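Local coordinates for protein phosphoribosylaminoimidazole-succinocarboxamide synthase (Thermotoga maritima, PDB 1KUT) that catalyses the ATP-dependent joining of L-aspartate to 5-amino-1-(5-phosphoribosyl)imidazole-4-carboxylate, a step of de novo purine (IMP) biosynthesis that yields SAICAR, at residues 44-49 with 219-224; 48-53 with 156-161; 39-44 with 68-73; 168-173 with 189-194. One frame throughout, in Å; residues are numbered along the deposited sequence.

Contact 1: residues 44-49 with 219-224; sequences AETTAI and EVLELC
Leu221 is the residue on which this helix pair closes. Its CG stands anti to the backbone N (chi1 -179°), and the side chain reaches across so that CD1 lies 3.4 Å from Thr46 CG2, tighter than ordinary van der Waals contact. The backbones are also near one another here, with Thr46 CA and Leu221 CA 5.4 Å apart. The two side chains cross obliquely. Threonine is small enough to enter so narrow a space, but the short contact and a chi1 of 101°, off the staggered positions, suggest some strain; OG1 makes a weak hydrogen bond to Ile187 O. One turn further on, Ile49 CG2 packs 3.8 Å from Cys224 CB, and this compact residue lets the isoleucine come close to the opposite helix.

The looser, partly exposed side belongs to Glu45. Its extended chain runs at about a right angle to Leu221. CG gives apolar cover to Leu221 CD1 at 3.7 Å, while the carboxylate oxygen OE2 rests 3.6 Å from Leu221 CD2, and OE1 makes a salt bridge with Arg225 NE. An alanine here would remove CG and the carboxylate, and would probably leave the outer flank of Leu221 less well covered and Arg225 less firmly held.

The segment axes approach to 9.5 Å at an angle of 33°, so the helices run in roughly the same direction. Ala44 and Ala48 touch Tyr66 of strand 63-67, an arrangement characteristic of layered alpha/beta packing, in which helix 39-55 is sandwiched between an antiparallel sheet and a second helix.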
loop_
_atom_site.group_PDB
_atom_site.type_symbol
_atom_site.label_atom_id
_atom_site.label_comp_id
_atom_site.label_asym_id
_atom_site.label_seq_id
_atom_site.Cartn_x
_atom_site.Cartn_y
_atom_site.Cartn_z
ATOM N N ALA B 44 -18.512 6.587 -23.341
ATOM C CA ALA B 44 -18.468 5.384 -24.156
ATOM C C ALA B 44 -17.617 5.657 -25.382
ATOM O O ALA B 44 -16.707 4.891 -25.700
ATOM C CB ALA B 44 -19.887 4.965 -24.576
ATOM N N GLU B 45 -17.891 6.761 -26.065
ATOM C CA GLU B 45 -17.124 7.075 -27.265
ATOM C C GLU B 45 -15.652 7.436 -27.033
ATOM O O GLU B 45 -14.793 7.022 -27.808
ATOM C CB GLU B 45 -17.809 8.181 -28.063
ATOM C CG GLU B 45 -17.090 8.527 -29.342
ATOM C CD GLU B 45 -17.798 9.621 -30.119
ATOM O OE1 GLU B 45 -17.263 10.035 -31.178
ATOM O OE2 GLU B 45 -18.893 10.060 -29.665
ATOM N N THR B 46 -15.326 8.197 -25.992
ATOM C CA THR B 46 -13.913 8.506 -25.802
ATOM C C THR B 46 -13.186 7.223 -25.372
ATOM O O THR B 46 -12.030 7.025 -25.701
ATOM C CB THR B 46 -13.678 9.698 -24.810
ATOM O OG1 THR B 46 -13.306 9.222 -23.518
ATOM C CG2 THR B 46 -14.921 10.552 -24.703
ATOM N N THR B 47 -13.876 6.326 -24.683
ATOM C CA THR B 47 -13.257 5.055 -24.298
ATOM C C THR B 47 -12.909 4.269 -25.565
ATOM O O THR B 47 -11.784 3.793 -25.716
ATOM C CB THR B 47 -14.218 4.186 -23.441
ATOM O OG1 THR B 47 -14.470 4.846 -22.198
ATOM C CG2 THR B 47 -13.611 2.806 -23.159
ATOM N N ALA B 48 -13.877 4.158 -26.477
ATOM C CA ALA B 48 -13.709 3.433 -27.738
ATOM C C ALA B 48 -12.619 3.989 -28.635
ATOM O O ALA B 48 -11.938 3.249 -29.339
ATOM C CB ALA B 48 -15.012 3.402 -28.485
ATOM N N ILE B 49 -12.469 5.305 -28.632
ATOM C CA ILE B 49 -11.431 5.964 -29.411
ATOM C C ILE B 49 -10.073 5.638 -28.790
ATOM O O ILE B 49 -9.177 5.120 -29.444
ATOM C CB ILE B 49 -11.654 7.499 -29.403
ATOM C CG1 ILE B 49 -12.858 7.831 -30.287
ATOM C CG2 ILE B 49 -10.379 8.232 -29.809
ATOM C CD1 ILE B 49 -13.063 9.308 -30.512
ATOM N N GLU B 219 -15.162 18.508 -23.935
ATOM C CA GLU B 219 -13.845 18.931 -24.413
ATOM C C GLU B 219 -12.918 17.737 -24.649
ATOM O O GLU B 219 -12.248 17.659 -25.680
ATOM C CB GLU B 219 -13.210 19.930 -23.425
ATOM C CG GLU B 219 -13.809 21.347 -23.507
ATOM C CD GLU B 219 -13.179 22.348 -22.530
ATOM O OE1 GLU B 219 -13.623 23.521 -22.504
ATOM O OE2 GLU B 219 -12.246 21.969 -21.788
ATOM N N VAL B 220 -12.875 16.803 -23.702
ATOM C CA VAL B 220 -12.033 15.609 -23.878
ATOM C C VAL B 220 -12.433 14.854 -25.150
ATOM O O VAL B 220 -11.585 14.539 -25.990
ATOM C CB VAL B 220 -12.141 14.640 -22.672
ATOM C CG1 VAL B 220 -11.408 13.337 -22.978
ATOM C CG2 VAL B 220 -11.545 15.289 -21.440
ATOM N N LEU B 221 -13.723 14.572 -25.301
ATOM C CA LEU B 221 -14.186 13.865 -26.489
ATOM C C LEU B 221 -13.739 14.551 -27.779
ATOM O O LEU B 221 -13.072 13.925 -28.612
ATOM C CB LEU B 221 -15.715 13.729 -26.495
ATOM C CG LEU B 221 -16.294 12.963 -27.699
ATOM C CD1 LEU B 221 -15.626 11.597 -27.821
ATOM C CD2 LEU B 221 -17.810 12.797 -27.544
ATOM N N GLU B 222 -14.094 15.829 -27.943
ATOM C CA GLU B 222 -13.728 16.572 -29.156
ATOM C C GLU B 222 -12.238 16.433 -29.400
ATOM O O GLU B 222 -11.776 16.258 -30.522
ATOM C CB GLU B 222 -14.074 18.051 -29.010
ATOM C CG GLU B 222 -15.487 18.311 -28.494
ATOM C CD GLU B 222 -15.799 19.808 -28.343
ATOM O OE1 GLU B 222 -15.014 20.530 -27.669
ATOM O OE2 GLU B 222 -16.835 20.251 -28.899
ATOM N N LEU B 223 -11.485 16.524 -28.320
ATOM C CA LEU B 223 -10.042 16.395 -28.377
ATOM C C LEU B 223 -9.663 15.028 -28.953
ATOM O O LEU B 223 -8.864 14.937 -29.882
ATOM C CB LEU B 223 -9.490 16.572 -26.968
ATOM C CG LEU B 223 -7.997 16.440 -26.737
ATOM C CD1 LEU B 223 -7.656 17.105 -25.425
ATOM C CD2 LEU B 223 -7.612 14.974 -26.713
ATOM N N CYS B 224 -10.249 13.963 -28.411
ATOM C CA CYS B 224 -9.954 12.623 -28.894
ATOM C C CYS B 224 -10.383 12.439 -30.344
ATOM O O CYS B 224 -9.680 11.797 -31.127
ATOM C CB CYS B 224 -10.620 11.579 -27.991
ATOM S SG CYS B 224 -9.842 11.471 -26.341
#

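Contact 2: residues 48-53 with 156-161; sequences AILMKY and KEFFER
Two aromatic rings meet here edge to face, the edge of Phe158 directed at the face of Tyr53. They join helix 39-55 to the C-terminal end of helix 138-160, the segment axes 11.9 Å apart at 119°. The ring planes are inclined at 54° and the centroids lie 4.6 Å apart. Phe158 CD1 sits 3.5 Å above the tyrosine plane, over its centre, and its C-H leans obliquely over the pi face, a tilted rather than perpendicular edge-to-face pair. Both residues carry CG anti to the backbone N, and the side chains slide past each other in opposite directions.

Leu50 crosses Phe158 at about a right angle and brings CD1 to 3.6 Å from Phe158 CE2. Within helix 138-160, Phe158 CD2 lies over one face of Phe159, offset toward the rim of that ring.

Arg161 reaches toward Tyr53 tip to tip, with NH2 3.9 Å from Tyr53 CE1 and its guanidinium plane steeply inclined to the ring. The tyrosine hydroxyl continues past Phe158 to a hydrogen bond with Ala154 O. A leucine here would lack both the flat face and the hydroxyl, and would probably loosen the seat of Phe158 and the tie to helix 138-160.

The chemistry is therefore that of an aromatic core whose partly exposed rim is finished by tyrosine, which offers a pi face inward and a hydroxyl to a neighbouring backbone.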
loop_
_atom_site.group_PDB
_atom_site.type_symbol
_atom_site.label_atom_id
_atom_site.label_comp_id
_atom_site.label_asym_id
_atom_site.label_seq_id
_atom_site.Cartn_x
_atom_site.Cartn_y
_atom_site.Cartn_z
ATOM N N ALA B 48 -13.877 4.158 -26.477
ATOM C CA ALA B 48 -13.709 3.433 -27.738
ATOM C C ALA B 48 -12.619 3.989 -28.635
ATOM O O ALA B 48 -11.938 3.249 -29.339
ATOM C CB ALA B 48 -15.012 3.402 -28.485
ATOM N N ILE B 49 -12.469 5.305 -28.632
ATOM C CA ILE B 49 -11.431 5.964 -29.411
ATOM C C ILE B 49 -10.073 5.638 -28.790
ATOM O O ILE B 49 -9.177 5.120 -29.444
ATOM C CB ILE B 49 -11.654 7.499 -29.403
ATOM C CG1 ILE B 49 -12.858 7.831 -30.287
ATOM C CG2 ILE B 49 -10.379 8.232 -29.809
ATOM C CD1 ILE B 49 -13.063 9.308 -30.512
ATOM N N LEU B 50 -9.921 5.946 -27.513
ATOM C CA LEU B 50 -8.671 5.661 -26.828
ATOM C C LEU B 50 -8.259 4.171 -26.928
ATOM O O LEU B 50 -7.136 3.864 -27.323
ATOM C CB LEU B 50 -8.779 6.105 -25.365
ATOM C CG LEU B 50 -8.404 7.550 -24.973
ATOM C CD1 LEU B 50 -8.162 8.432 -26.200
ATOM C CD2 LEU B 50 -9.485 8.129 -24.065
HETATM N N MSE B 51 -9.163 3.250 -26.600
HETATM C CA MSE B 51 -8.848 1.812 -26.643
HETATM C C MSE B 51 -8.522 1.272 -28.029
HETATM O O MSE B 51 -7.736 0.325 -28.168
HETATM C CB MSE B 51 -9.994 0.997 -26.055
HETATM C CG MSE B 51 -10.206 1.237 -24.587
HETATM SE SE MSE B 51 -11.191 -0.242 -23.850
HETATM C CE MSE B 51 -12.865 -0.034 -24.740
ATOM N N LYS B 52 -9.140 1.865 -29.048
ATOM C CA LYS B 52 -8.886 1.486 -30.437
ATOM C C LYS B 52 -7.426 1.859 -30.734
ATOM O O LYS B 52 -6.656 1.065 -31.281
ATOM C CB LYS B 52 -9.831 2.261 -31.363
ATOM C CG LYS B 52 -9.742 1.881 -32.833
ATOM C CD LYS B 52 -10.216 0.446 -33.061
ATOM C CE LYS B 52 -10.164 0.071 -34.540
ATOM N NZ LYS B 52 -10.298 -1.409 -34.733
ATOM N N TYR B 53 -7.052 3.073 -30.347
ATOM C CA TYR B 53 -5.691 3.576 -30.530
ATOM C C TYR B 53 -4.671 2.646 -29.876
ATOM O O TYR B 53 -3.616 2.366 -30.435
ATOM C CB TYR B 53 -5.592 4.965 -29.899
ATOM C CG TYR B 53 -4.193 5.507 -29.728
ATOM C CD1 TYR B 53 -3.466 5.992 -30.820
ATOM C CD2 TYR B 53 -3.615 5.580 -28.461
ATOM C CE1 TYR B 53 -2.188 6.550 -30.647
ATOM C CE2 TYR B 53 -2.353 6.122 -28.275
ATOM C CZ TYR B 53 -1.641 6.610 -29.371
ATOM O OH TYR B 53 -0.386 7.158 -29.170
ATOM N N LYS B 156 -0.120 9.156 -22.875
ATOM C CA LYS B 156 0.535 10.421 -22.589
ATOM C C LYS B 156 1.001 11.082 -23.892
ATOM O O LYS B 156 0.870 12.293 -24.071
ATOM C CB LYS B 156 1.735 10.181 -21.673
ATOM C CG LYS B 156 2.730 11.339 -21.655
ATOM C CD LYS B 156 4.031 10.969 -20.960
ATOM C CE LYS B 156 5.055 12.074 -21.154
ATOM N NZ LYS B 156 5.226 12.339 -22.619
ATOM N N GLU B 157 1.550 10.284 -24.798
ATOM C CA GLU B 157 2.040 10.803 -26.076
ATOM C C GLU B 157 0.873 11.208 -26.967
ATOM O O GLU B 157 0.985 12.103 -27.816
ATOM C CB GLU B 157 2.897 9.738 -26.766
ATOM C CG GLU B 157 4.032 9.260 -25.883
ATOM C CD GLU B 157 4.573 7.901 -26.297
ATOM O OE1 GLU B 157 3.752 6.980 -26.524
ATOM O OE2 GLU B 157 5.815 7.748 -26.383
ATOM N N PHE B 158 -0.249 10.540 -26.751
ATOM C CA PHE B 158 -1.470 10.804 -27.490
ATOM C C PHE B 158 -1.974 12.224 -27.220
ATOM O O PHE B 158 -2.095 13.034 -28.144
ATOM C CB PHE B 158 -2.541 9.801 -27.072
ATOM C CG PHE B 158 -3.809 9.929 -27.840
ATOM C CD1 PHE B 158 -3.911 9.405 -29.124
ATOM C CD2 PHE B 158 -4.899 10.598 -27.294
ATOM C CE1 PHE B 158 -5.087 9.543 -29.859
ATOM C CE2 PHE B 158 -6.078 10.747 -28.016
ATOM C CZ PHE B 158 -6.175 10.218 -29.302
ATOM N N PHE B 159 -2.268 12.518 -25.954
ATOM C CA PHE B 159 -2.773 13.835 -25.554
ATOM C C PHE B 159 -1.732 14.921 -25.740
ATOM O O PHE B 159 -2.055 16.110 -25.822
ATOM C CB PHE B 159 -3.208 13.814 -24.090
ATOM C CG PHE B 159 -4.357 12.905 -23.824
ATOM C CD1 PHE B 159 -5.600 13.158 -24.395
ATOM C CD2 PHE B 159 -4.196 11.774 -23.026
ATOM C CE1 PHE B 159 -6.675 12.292 -24.176
ATOM C CE2 PHE B 159 -5.261 10.903 -22.803
ATOM C CZ PHE B 159 -6.504 11.163 -23.378
ATOM N N GLU B 160 -0.478 14.494 -25.793
ATOM C CA GLU B 160 0.656 15.382 -25.970
ATOM C C GLU B 160 0.487 16.163 -27.278
ATOM O O GLU B 160 0.762 17.364 -27.348
ATOM C CB GLU B 160 1.923 14.529 -26.003
ATOM C CG GLU B 160 3.224 15.280 -25.850
ATOM C CD GLU B 160 4.409 14.345 -25.652
ATOM O OE1 GLU B 160 4.723 13.565 -26.588
ATOM O OE2 GLU B 160 5.018 14.391 -24.553
ATOM N N ARG B 161 0.012 15.477 -28.313
ATOM C CA ARG B 161 -0.187 16.112 -29.607
ATOM C C ARG B 161 -1.093 17.336 -29.497
ATOM O O ARG B 161 -1.033 18.231 -30.341
ATOM C CB ARG B 161 -0.818 15.140 -30.596
ATOM C CG ARG B 161 -0.020 13.902 -30.915
ATOM C CD ARG B 161 -0.799 13.105 -31.951
ATOM N NE ARG B 161 -0.399 11.707 -32.036
ATOM C CZ ARG B 161 -1.089 10.784 -32.701
ATOM N NH1 ARG B 161 -2.208 11.127 -33.332
ATOM N NH2 ARG B 161 -0.673 9.521 -32.725
#

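Contact 3: residues 39-44 with 68-73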
loop_
_atom_site.group_PDB
_atom_site.type_symbol
_atom_site.label_atom_id
_atom_site.label_comp_id
_atom_site.label_asym_id
_atom_site.label_seq_id
_atom_site.Cartn_x
_atom_site.Cartn_y
_atom_site.Cartn_z
ATOM N N LYS B 39 -23.910 12.127 -20.655
ATOM C CA LYS B 39 -22.550 11.898 -20.200
ATOM C C LYS B 39 -22.072 10.446 -20.489
ATOM O O LYS B 39 -20.881 10.207 -20.729
ATOM C CB LYS B 39 -22.491 12.243 -18.707
ATOM C CG LYS B 39 -21.179 11.981 -17.998
ATOM C CD LYS B 39 -21.195 10.618 -17.356
ATOM C CE LYS B 39 -20.039 10.451 -16.402
ATOM N NZ LYS B 39 -20.065 9.089 -15.817
ATOM N N GLY B 40 -23.004 9.493 -20.495
ATOM C CA GLY B 40 -22.651 8.107 -20.766
ATOM C C GLY B 40 -22.182 7.908 -22.197
ATOM O O GLY B 40 -21.230 7.169 -22.457
ATOM N N SER B 41 -22.850 8.577 -23.133
ATOM C CA SER B 41 -22.517 8.495 -24.553
ATOM C C SER B 41 -21.134 9.079 -24.800
ATOM O O SER B 41 -20.363 8.581 -25.620
ATOM C CB SER B 41 -23.552 9.278 -25.357
ATOM O OG SER B 41 -24.857 8.997 -24.863
ATOM N N ILE B 42 -20.836 10.148 -24.073
ATOM C CA ILE B 42 -19.562 10.839 -24.177
ATOM C C ILE B 42 -18.426 9.921 -23.737
ATOM O O ILE B 42 -17.439 9.764 -24.446
ATOM C CB ILE B 42 -19.585 12.136 -23.305
ATOM C CG1 ILE B 42 -20.251 13.265 -24.100
ATOM C CG2 ILE B 42 -18.186 12.513 -22.850
ATOM C CD1 ILE B 42 -20.378 14.573 -23.349
ATOM N N CYS B 43 -18.584 9.300 -22.573
ATOM C CA CYS B 43 -17.552 8.417 -22.044
ATOM C C CYS B 43 -17.397 7.141 -22.879
ATOM O O CYS B 43 -16.282 6.677 -23.116
ATOM C CB CYS B 43 -17.856 8.086 -20.575
ATOM S SG CYS B 43 -17.577 9.510 -19.429
ATOM N N ALA B 44 -18.512 6.587 -23.341
ATOM C CA ALA B 44 -18.468 5.384 -24.156
ATOM C C ALA B 44 -17.617 5.657 -25.382
ATOM O O ALA B 44 -16.707 4.891 -25.700
ATOM C CB ALA B 44 -19.887 4.965 -24.576
ATOM N N PRO B 68 -22.980 3.084 -30.871
ATOM C CA PRO B 68 -23.585 4.365 -30.475
ATOM C C PRO B 68 -24.978 4.153 -29.913
ATOM O O PRO B 68 -25.699 3.258 -30.347
ATOM C CB PRO B 68 -23.612 5.166 -31.778
ATOM C CG PRO B 68 -22.540 4.518 -32.638
ATOM C CD PRO B 68 -22.708 3.053 -32.320
ATOM N N PRO B 69 -25.390 4.982 -28.952
ATOM C CA PRO B 69 -24.644 6.101 -28.359
ATOM C C PRO B 69 -23.755 5.822 -27.132
ATOM O O PRO B 69 -22.698 6.438 -26.985
ATOM C CB PRO B 69 -25.750 7.088 -28.023
ATOM C CG PRO B 69 -26.863 6.146 -27.564
ATOM C CD PRO B 69 -26.834 5.098 -28.660
ATOM N N ARG B 70 -24.160 4.896 -26.269
ATOM C CA ARG B 70 -23.414 4.637 -25.041
ATOM C C ARG B 70 -23.118 3.178 -24.722
ATOM O O ARG B 70 -23.019 2.798 -23.542
ATOM C CB ARG B 70 -24.177 5.258 -23.868
ATOM C CG ARG B 70 -25.594 4.689 -23.663
ATOM C CD ARG B 70 -26.428 5.590 -22.717
ATOM N NE ARG B 70 -27.048 4.845 -21.619
ATOM C CZ ARG B 70 -27.615 5.407 -20.549
ATOM N NH1 ARG B 70 -27.645 6.726 -20.424
ATOM N NH2 ARG B 70 -28.144 4.651 -19.583
ATOM N N THR B 71 -22.952 2.370 -25.761
ATOM C CA THR B 71 -22.686 0.945 -25.597
ATOM C C THR B 71 -21.398 0.474 -26.263
ATOM O O THR B 71 -21.048 0.925 -27.347
ATOM C CB THR B 71 -23.854 0.112 -26.168
ATOM O OG1 THR B 71 -25.008 0.302 -25.341
ATOM C CG2 THR B 71 -23.504 -1.371 -26.218
ATOM N N LEU B 72 -20.698 -0.442 -25.608
ATOM C CA LEU B 72 -19.456 -0.985 -26.147
ATOM C C LEU B 72 -19.568 -2.501 -26.235
ATOM O O LEU B 72 -19.953 -3.162 -25.263
ATOM C CB LEU B 72 -18.278 -0.636 -25.235
ATOM C CG LEU B 72 -17.222 0.344 -25.733
ATOM C CD1 LEU B 72 -17.867 1.576 -26.301
ATOM C CD2 LEU B 72 -16.305 0.695 -24.587
ATOM N N LYS B 73 -19.262 -3.059 -27.398
ATOM C CA LYS B 73 -19.306 -4.501 -27.508
ATOM C C LYS B 73 -17.924 -4.944 -27.034
ATOM O O LYS B 73 -16.898 -4.590 -27.629
ATOM C CB LYS B 73 -19.558 -4.929 -28.950
ATOM C CG LYS B 73 -19.731 -6.431 -29.136
ATOM C CD LYS B 73 -19.887 -6.708 -30.621
ATOM C CE LYS B 73 -19.410 -8.098 -31.020
ATOM N NZ LYS B 73 -19.245 -8.167 -32.523
#
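Gly40, in the first turn of helix 39-55, meets Arg70 with bare backbone: its carbonyl C lies 3.7 Å from Arg70 CB. It presents only backbone to the aliphatic part of the arginine. Ser41 follows at the point where the chains come nearest, its CA 4.0 Å from that of Arg70. Ser41 CA also lies 3.2 Å from Pro69 O in a bent C-H...O contact (131° at the hydrogen). Small as it is, the serine side chain fits beside Pro69 and Arg70, with OG 3.8 Å from Pro69 CB. One turn on from Gly40, Ala44 turns its methyl toward the loop, CB standing 3.6 Å from Arg70 CA, while Ala44 O meets Leu72 CD1 at 3.6 Å.

Arg70 CG occupies the crowded position between backbone N and carbonyl carbon (chi1 61°), and a bend at chi3 (-129°) leads the guanidinium away to salt bridges with Glu20 and Asp23. A cis peptide bond precedes Pro69, whose carbonyl oxygen also accepts a hydrogen bond from Tyr66 OH. The helix start thus rests on the turn joining strands 63-67 and 71-74, with Phe21 of strand 16-21 touching Ala44 and Leu72, and Ile42 facing helix 214-229.

Contact 4: residues 168-173 with 189-194; sequences DIKYEF and PDTFRL
Strands 164-175 and 192-196 pair antiparallel here, forming part of the branched antiparallel sheet near the centre of the chain. Ile169 and Phe192 make a non-hydrogen-bonded pair, CA atoms 4.0 Å apart, and two backbone bonds flank it. Lys170 N donates to Thr191 O over 2.7 Å, nearly along the C=O axis. Arg193 N donates to Asp168 O over 3.0 Å, in the carbonyl plane and almost straight (168° at the hydrogen).

On the face of Ile169 and Phe192 the side chains lie side by side, with Ile169 CG1 3.6 Å from Phe192 CB; branched and aromatic residues suit this buried side, which Leu155 of helix 138-160 and Val220 of helix 214-229 cover. On the other face Asp168 crosses Arg193 obliquely. The carboxylate touches the arginine chain at OD1 to CD, 3.0 Å, but the salt bridge from OD1 to NH1 is long, 3.6 Å, with the charged planes 74° apart.

Lys170 bends at chi2 and chi3 so that NZ binds Glu172 OE2, which also receives Lys116. Thr191 OG1 accepts a hydrogen bond from Ser188 N, and its own proton goes to a water 2.8 Å away that in turn donates to Lys170 O.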
loop_
_atom_site.group_PDB
_atom_site.type_symbol
_atom_site.label_atom_id
_atom_site.label_comp_id
_atom_site.label_asym_id
_atom_site.label_seq_id
_atom_site.Cartn_x
_atom_site.Cartn_y
_atom_site.Cartn_z
ATOM N N ASP B 168 -2.567 11.553 -14.111
ATOM C CA ASP B 168 -2.664 10.189 -13.618
ATOM C C ASP B 168 -3.905 9.543 -14.207
ATOM O O ASP B 168 -4.777 10.222 -14.759
ATOM C CB ASP B 168 -2.712 10.142 -12.096
ATOM C CG ASP B 168 -3.818 10.979 -11.525
ATOM O OD1 ASP B 168 -4.899 11.036 -12.148
ATOM O OD2 ASP B 168 -3.612 11.568 -10.436
ATOM N N ILE B 169 -3.989 8.226 -14.078
ATOM C CA ILE B 169 -5.090 7.494 -14.660
ATOM C C ILE B 169 -5.219 6.179 -13.920
ATOM O O ILE B 169 -4.236 5.658 -13.418
ATOM C CB ILE B 169 -4.782 7.265 -16.176
ATOM C CG1 ILE B 169 -5.873 6.430 -16.841
ATOM C CG2 ILE B 169 -3.431 6.576 -16.336
ATOM C CD1 ILE B 169 -5.796 6.470 -18.324
ATOM N N LYS B 170 -6.436 5.657 -13.829
ATOM C CA LYS B 170 -6.678 4.385 -13.153
ATOM C C LYS B 170 -7.145 3.333 -14.165
ATOM O O LYS B 170 -7.962 3.631 -15.042
ATOM C CB LYS B 170 -7.760 4.554 -12.084
ATOM C CG LYS B 170 -8.122 3.240 -11.396
ATOM C CD LYS B 170 -9.606 3.158 -11.066
ATOM C CE LYS B 170 -10.477 3.313 -12.318
ATOM N NZ LYS B 170 -11.819 2.674 -12.153
ATOM N N TYR B 171 -6.628 2.112 -14.039
ATOM C CA TYR B 171 -7.008 1.003 -14.926
ATOM C C TYR B 171 -7.587 -0.165 -14.130
ATOM O O TYR B 171 -7.540 -0.194 -12.896
ATOM C CB TYR B 171 -5.793 0.467 -15.690
ATOM C CG TYR B 171 -5.042 1.512 -16.501
ATOM C CD1 TYR B 171 -5.594 2.055 -17.665
ATOM C CD2 TYR B 171 -3.782 1.956 -16.100
ATOM C CE1 TYR B 171 -4.906 3.011 -18.403
ATOM C CE2 TYR B 171 -3.083 2.910 -16.833
ATOM C CZ TYR B 171 -3.650 3.425 -17.978
ATOM O OH TYR B 171 -2.952 4.332 -18.723
ATOM N N GLU B 172 -8.135 -1.121 -14.870
ATOM C CA GLU B 172 -8.689 -2.360 -14.339
ATOM C C GLU B 172 -8.441 -3.406 -15.419
ATOM O O GLU B 172 -8.722 -3.177 -16.597
ATOM C CB GLU B 172 -10.181 -2.218 -14.019
ATOM C CG GLU B 172 -10.441 -1.522 -12.670
ATOM C CD GLU B 172 -11.923 -1.374 -12.333
ATOM O OE1 GLU B 172 -12.727 -2.251 -12.729
ATOM O OE2 GLU B 172 -12.282 -0.383 -11.650
ATOM N N PHE B 173 -7.875 -4.536 -15.013
ATOM C CA PHE B 173 -7.543 -5.615 -15.933
ATOM C C PHE B 173 -8.293 -6.902 -15.634
ATOM O O PHE B 173 -8.847 -7.087 -14.532
ATOM C CB PHE B 173 -6.051 -5.922 -15.891
ATOM C CG PHE B 173 -5.171 -4.788 -16.348
ATOM C CD1 PHE B 173 -4.854 -3.741 -15.481
ATOM C CD2 PHE B 173 -4.612 -4.802 -17.621
ATOM C CE1 PHE B 173 -3.991 -2.726 -15.865
ATOM C CE2 PHE B 173 -3.750 -3.796 -18.025
ATOM C CZ PHE B 173 -3.435 -2.743 -17.129
ATOM N N PRO B 189 -12.776 10.895 -18.651
ATOM C CA PRO B 189 -12.512 11.844 -17.566
ATOM C C PRO B 189 -12.817 11.233 -16.214
ATOM O O PRO B 189 -12.320 11.697 -15.190
ATOM C CB PRO B 189 -13.414 13.023 -17.918
ATOM C CG PRO B 189 -13.276 13.059 -19.429
ATOM C CD PRO B 189 -13.439 11.572 -19.782
ATOM N N ASP B 190 -13.631 10.181 -16.200
ATOM C CA ASP B 190 -13.945 9.516 -14.939
ATOM C C ASP B 190 -12.744 8.719 -14.392
ATOM O O ASP B 190 -12.676 8.449 -13.198
ATOM C CB ASP B 190 -15.113 8.541 -15.115
ATOM C CG ASP B 190 -16.466 9.220 -15.095
ATOM O OD1 ASP B 190 -17.478 8.494 -15.044
ATOM O OD2 ASP B 190 -16.533 10.460 -15.135
ATOM N N THR B 191 -11.797 8.346 -15.255
ATOM C CA THR B 191 -10.663 7.527 -14.819
ATOM C C THR B 191 -9.292 8.145 -14.947
ATOM O O THR B 191 -8.283 7.501 -14.632
ATOM C CB THR B 191 -10.624 6.164 -15.579
ATOM O OG1 THR B 191 -10.593 6.402 -16.992
ATOM C CG2 THR B 191 -11.849 5.330 -15.259
ATOM N N PHE B 192 -9.236 9.381 -15.423
ATOM C CA PHE B 192 -7.965 10.057 -15.562
ATOM C C PHE B 192 -8.112 11.557 -15.365
ATOM O O PHE B 192 -9.216 12.105 -15.494
ATOM C CB PHE B 192 -7.325 9.735 -16.926
ATOM C CG PHE B 192 -8.098 10.229 -18.133
ATOM C CD1 PHE B 192 -8.266 11.597 -18.377
ATOM C CD2 PHE B 192 -8.557 9.326 -19.091
ATOM C CE1 PHE B 192 -8.866 12.056 -19.555
ATOM C CE2 PHE B 192 -9.160 9.775 -20.281
ATOM C CZ PHE B 192 -9.310 11.148 -20.510
ATOM N N ARG B 193 -6.990 12.191 -15.022
ATOM C CA ARG B 193 -6.886 13.631 -14.790
ATOM C C ARG B 193 -6.013 14.161 -15.920
ATOM O O ARG B 193 -4.831 13.815 -16.011
ATOM C CB ARG B 193 -6.178 13.913 -13.462
ATOM C CG ARG B 193 -6.883 13.425 -12.204
ATOM C CD ARG B 193 -5.954 13.656 -11.006
ATOM N NE ARG B 193 -6.616 13.734 -9.705
ATOM C CZ ARG B 193 -7.391 12.785 -9.189
ATOM N NH1 ARG B 193 -7.625 11.666 -9.866
ATOM N NH2 ARG B 193 -7.912 12.945 -7.980
ATOM N N LEU B 194 -6.589 14.992 -16.779
ATOM C CA LEU B 194 -5.851 15.528 -17.912
ATOM C C LEU B 194 -5.866 17.044 -17.827
ATOM O O LEU B 194 -6.919 17.646 -17.607
ATOM C CB LEU B 194 -6.509 15.067 -19.208
ATOM C CG LEU B 194 -5.797 15.424 -20.506
ATOM C CD1 LEU B 194 -4.728 14.382 -20.799
ATOM C CD2 LEU B 194 -6.823 15.496 -21.639
HETATM O O HOH W 1 -8.646 4.474 -17.671
#

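In the fold
Helix 39-55 carries contacts 1, 2 and 3 in overlapping stretches: contacts 1 and 3 share Ala44, and contacts 1 and 2 share Ala48 and Ile49. The centres of contacts 1 and 2 lie about 9 Å apart, and Cys224 SG joins them by packing 3.5 Å from Leu50 CD1. Contact 4 completes the same core, Phe159 CG lying 3.4 Å from Leu194 CD1 and Val220 CG1 3.9 Å from Phe192 CZ. Contacts 3 and 4, with centres about 17 Å apart, are bridged by the salt bridge from Lys39 NZ to Asp190 OD1, 2.8 Å. Together they join both antiparallel sheets through helices; their geometry alone does not place any of them in the ATP site.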